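Local coordinates for aminotransferase (Neisseria meningitidis Z2491, PDB 3JTX) that transfers amino groups between amino acids and 2-oxo acids, using pyridoxal phosphate held as a Schiff base on a lysine, at the interface of chains A and B. Coordinates in Å, arbitrary orientation; residue numbers count along the deposited sequence, not the author numbering. Chains: chain A/B, aminotransferase.

Contact 1: the interface of chains A and B. Residues chain A 2, 105, 139, 274; chain B 270, 273-274.
A:Phe105 lays its ring across the C-terminal end of helix 261-274 of chain B, where B:His274, B:Tyr270 and B:Tyr273 meet it from different sides. This is the part of the two-fold subunit interface next to the axis, where the aromatic end of that helix meets helix 100-111 of the other chain. CG of the phenylalanine is anti to the backbone N (chi1 -178°), which sends the ring out over the partner. B:His274 CA sits over one face, displaced toward the rim, 3.9 Å from the centroid of the A:Phe105 ring in a CH-pi contact. The edge is taken by B:Tyr270, whose hydroxyl OH lies in the plane of the phenyl ring, 3.5 Å from A:Phe105 CE2. The two aromatic planes stand 88° apart, edge-to-face. At the root of the phenylalanine, the carbonyl O of B:Tyr273 comes to 3.4 Å from A:Phe105 CB, and farther out A:Leu139 CD1 packs on B:Tyr273 CB.

On the other flank the imidazoles of A:His274 and B:His274 pass each other in opposite directions at the two-fold axis, their planes 74° apart. A bridging water ties each ring to the backbone carbonyl of the opposite histidine, which may help fix the ring rotation. A:His274 NE2 bonds one water at 2.8 Å, and B:His274 O holds that water at 2.7 Å; the second water likewise joins B:His274 NE2, 2.8 Å away, to A:His274 O.

Contact 2: the interface of chains A and B. Residues chain A 266, 269-270, 273-274; chain B 6, 9, 105, 139.
The ring of B:Phe105 and the methyl groups of B:Leu6 and B:Leu9 pack against successive turns of helix 261-274 of chain A, forming an apolar strip along one side of that helix. B:Phe105 lies at the C-terminal end. B:Phe105 CE2 is 3.5 Å from the hydroxyl OH of A:Tyr270, which enters at the phenyl edge and in its plane, while the two ring planes are turned 86° apart. A:His274 CA covers one phenyl face, offset toward the rim, and the carbonyl O of A:Tyr273 rests 3.5 Å from B:Phe105 CB.

B:Leu6 serves the opposite end of A:Tyr270: B:Leu6 CD2 touches A:Tyr270 CB at 3.9 Å, near the backbone of A:Asn266. The tyrosine has CG anti to its own N (chi1 179°), a setting that points the ring away from B:Leu6 and toward B:Phe105. Between these two residues B:Leu139 contributes CD1, 4.0 Å from A:Tyr270 CD1. A:Tyr270 is thus braced along its length by B:Leu6, B:Leu139 and B:Phe105.

B:Leu9 uses both its methyls. B:Leu9 CD1 lies 3.8 Å from A:Leu269 CG, the two leucines meeting tip to tip, and also reaches A:Tyr273 CE2. B:Leu9 CD2 stands over one face of the A:Tyr273 ring, 3.7 Å from A:Tyr273 CE2 and displaced toward the rim. The side chains of A:Tyr273 and B:Leu9 run past each other in opposite directions.

In the fold, helix 261-274 of chain A follows strand 255-259 and receives the N-terminal segment of chain B, together with helices 100-111 and 131-139 of that subunit.

Contact 1: the interface of chains A and B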
# COMPACT_ATOMS: atom_id res chain seq x y z
N MSE A 2 13.13 9.43 -13.27
CA MSE A 2 12.46 9.19 -11.98
C MSE A 2 12.73 10.29 -10.94
O MSE A 2 11.82 11.01 -10.52
CB MSE A 2 12.91 7.82 -11.43
CG MSE A 2 12.34 7.41 -10.06
SE MSE A 2 10.47 6.76 -10.04
CE MSE A 2 10.31 6.57 -8.13
N PHE A 105 -3.49 5.29 -7.50
CA PHE A 105 -2.11 5.25 -7.99
C PHE A 105 -1.78 3.93 -8.67
O PHE A 105 -1.31 3.90 -9.82
CB PHE A 105 -1.11 5.52 -6.85
CG PHE A 105 0.33 5.53 -7.33
CD1 PHE A 105 0.90 6.71 -7.79
CD2 PHE A 105 1.08 4.37 -7.35
CE1 PHE A 105 2.22 6.73 -8.26
CE2 PHE A 105 2.42 4.38 -7.81
CZ PHE A 105 2.98 5.57 -8.28
N LEU A 139 4.35 9.48 -13.07
CA LEU A 139 5.19 8.39 -12.58
C LEU A 139 4.94 7.09 -13.35
O LEU A 139 5.85 6.28 -13.47
CB LEU A 139 5.05 8.17 -11.08
CG LEU A 139 5.66 9.29 -10.24
CD1 LEU A 139 5.09 9.26 -8.82
CD2 LEU A 139 7.20 9.21 -10.25
N HIS A 274 1.75 -6.22 -5.25
CA HIS A 274 1.87 -4.82 -4.80
C HIS A 274 1.71 -4.70 -3.28
O HIS A 274 2.17 -3.72 -2.67
CB HIS A 274 0.85 -4.02 -5.63
CG HIS A 274 0.50 -2.66 -5.11
ND1 HIS A 274 -0.68 -2.40 -4.44
CD2 HIS A 274 1.10 -1.46 -5.30
CE1 HIS A 274 -0.76 -1.11 -4.18
NE2 HIS A 274 0.32 -0.52 -4.68
N TYR B 270 8.40 9.09 -3.68
CA TYR B 270 7.55 8.17 -4.45
C TYR B 270 6.38 7.65 -3.61
O TYR B 270 5.23 7.65 -4.04
CB TYR B 270 8.37 7.00 -4.95
CG TYR B 270 7.62 5.98 -5.76
CD1 TYR B 270 7.45 6.15 -7.13
CD2 TYR B 270 7.12 4.83 -5.18
CE1 TYR B 270 6.79 5.22 -7.90
CE2 TYR B 270 6.44 3.88 -5.96
CZ TYR B 270 6.29 4.09 -7.31
OH TYR B 270 5.65 3.16 -8.10
N TYR B 273 3.02 9.43 -3.14
CA TYR B 273 2.06 9.21 -4.21
C TYR B 273 1.51 7.77 -4.24
O TYR B 273 0.33 7.54 -4.51
CB TYR B 273 2.69 9.56 -5.57
CG TYR B 273 2.80 11.03 -5.80
CD1 TYR B 273 1.72 11.75 -6.27
CD2 TYR B 273 3.97 11.72 -5.52
CE1 TYR B 273 1.77 13.11 -6.47
CE2 TYR B 273 4.04 13.11 -5.73
CZ TYR B 273 2.94 13.79 -6.20
OH TYR B 273 2.96 15.16 -6.44
N HIS B 274 2.38 6.81 -3.95
CA HIS B 274 2.06 5.40 -3.96
C HIS B 274 1.08 5.05 -2.82
O HIS B 274 0.41 4.04 -2.88
CB HIS B 274 3.39 4.64 -3.91
CG HIS B 274 3.33 3.21 -3.47
ND1 HIS B 274 3.64 2.82 -2.18
CD2 HIS B 274 3.10 2.07 -4.16
CE1 HIS B 274 3.56 1.51 -2.09
NE2 HIS B 274 3.25 1.02 -3.28
O HOH W 1 3.90 -1.74 -3.39
O HOH W 2 -0.12 2.26 -4.91

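Contact 2: the interface of chains A and B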
# COMPACT_ATOMS: atom_id res chain seq x y z
N ASN A 266 -7.90 -8.53 -13.04
CA ASN A 266 -6.51 -8.22 -13.36
C ASN A 266 -5.88 -7.34 -12.30
O ASN A 266 -4.73 -7.56 -11.91
CB ASN A 266 -6.38 -7.60 -14.75
CG ASN A 266 -6.76 -8.57 -15.84
OD1 ASN A 266 -6.54 -9.78 -15.70
ND2 ASN A 266 -7.36 -8.07 -16.91
N LEU A 269 -4.76 -9.46 -9.26
CA LEU A 269 -3.52 -10.20 -9.48
C LEU A 269 -2.31 -9.29 -9.21
O LEU A 269 -1.37 -9.67 -8.51
CB LEU A 269 -3.45 -10.75 -10.91
CG LEU A 269 -2.20 -11.57 -11.28
CD1 LEU A 269 -1.96 -12.75 -10.30
CD2 LEU A 269 -2.32 -12.07 -12.74
N TYR A 270 -2.34 -8.09 -9.77
CA TYR A 270 -1.30 -7.11 -9.55
C TYR A 270 -1.16 -6.77 -8.06
O TYR A 270 -0.03 -6.65 -7.56
CB TYR A 270 -1.63 -5.83 -10.33
CG TYR A 270 -0.64 -4.70 -10.16
CD1 TYR A 270 0.41 -4.55 -11.05
CD2 TYR A 270 -0.81 -3.76 -9.18
CE1 TYR A 270 1.32 -3.49 -10.92
CE2 TYR A 270 0.10 -2.72 -9.03
CZ TYR A 270 1.16 -2.59 -9.92
OH TYR A 270 2.06 -1.53 -9.77
N TYR A 273 0.92 -8.87 -5.61
CA TYR A 273 2.35 -8.56 -5.58
C TYR A 273 2.63 -7.19 -4.96
O TYR A 273 3.61 -7.02 -4.22
CB TYR A 273 2.95 -8.64 -6.99
CG TYR A 273 3.04 -10.06 -7.50
CD1 TYR A 273 4.14 -10.85 -7.20
CD2 TYR A 273 2.02 -10.62 -8.26
CE1 TYR A 273 4.24 -12.16 -7.64
CE2 TYR A 273 2.11 -11.95 -8.71
CZ TYR A 273 3.22 -12.71 -8.39
OH TYR A 273 3.31 -14.00 -8.84
N HIS A 274 1.75 -6.22 -5.25
CA HIS A 274 1.87 -4.82 -4.80
C HIS A 274 1.71 -4.70 -3.28
O HIS A 274 2.17 -3.72 -2.67
CB HIS A 274 0.85 -4.02 -5.63
CG HIS A 274 0.50 -2.66 -5.11
ND1 HIS A 274 -0.68 -2.40 -4.44
CD2 HIS A 274 1.10 -1.46 -5.30
CE1 HIS A 274 -0.76 -1.11 -4.18
NE2 HIS A 274 0.32 -0.52 -4.68
N LEU B 6 1.52 -8.68 -16.89
CA LEU B 6 0.72 -9.52 -16.00
C LEU B 6 0.65 -10.95 -16.53
O LEU B 6 0.64 -11.89 -15.75
CB LEU B 6 -0.69 -8.95 -15.82
CG LEU B 6 -0.76 -7.65 -15.00
CD1 LEU B 6 -1.84 -6.72 -15.55
CD2 LEU B 6 -0.99 -7.97 -13.53
N LEU B 9 3.47 -13.47 -15.30
CA LEU B 9 3.49 -13.90 -13.90
C LEU B 9 3.20 -15.37 -13.83
O LEU B 9 2.33 -15.85 -14.53
CB LEU B 9 2.45 -13.17 -13.05
CG LEU B 9 2.66 -11.67 -12.84
CD1 LEU B 9 1.40 -11.09 -12.24
CD2 LEU B 9 3.88 -11.39 -11.96
N PHE B 105 8.17 -4.51 -3.38
CA PHE B 105 7.56 -4.32 -4.69
C PHE B 105 7.75 -2.89 -5.19
O PHE B 105 8.20 -2.67 -6.32
CB PHE B 105 6.06 -4.63 -4.66
CG PHE B 105 5.42 -4.52 -5.99
CD1 PHE B 105 5.45 -5.59 -6.88
CD2 PHE B 105 4.79 -3.34 -6.38
CE1 PHE B 105 4.87 -5.48 -8.13
CE2 PHE B 105 4.21 -3.23 -7.62
CZ PHE B 105 4.24 -4.31 -8.50
N LEU B 139 6.86 -7.23 -13.31
CA LEU B 139 5.90 -6.14 -13.43
C LEU B 139 6.57 -4.79 -13.54
O LEU B 139 5.97 -3.86 -14.04
CB LEU B 139 4.89 -6.17 -12.27
CG LEU B 139 3.97 -7.39 -12.28
CD1 LEU B 139 3.13 -7.46 -11.02
CD2 LEU B 139 3.08 -7.36 -13.51

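Contact 1 and contact 2 lie about 15 Å apart, measured between the centres of their C-alpha atoms. They are largely symmetry-related parts of one two-fold interface: A:Phe105, A:Leu139, B:Tyr270 and B:Tyr273 of contact 1 return in contact 2 as B:Phe105, B:Leu139, A:Tyr270 and A:Tyr273; A:His274 is common to both. Contact 1 adds the water-linked histidine pair at the axis; contact 2 follows the helix farther, to B:Leu6 and B:Leu9. Each chain thus offers helix 261-274 and also receives its counterpart. Such reciprocal packing fits the dimer typical of class I and II aminotransferases, although the structure alone does not prove the state in solution.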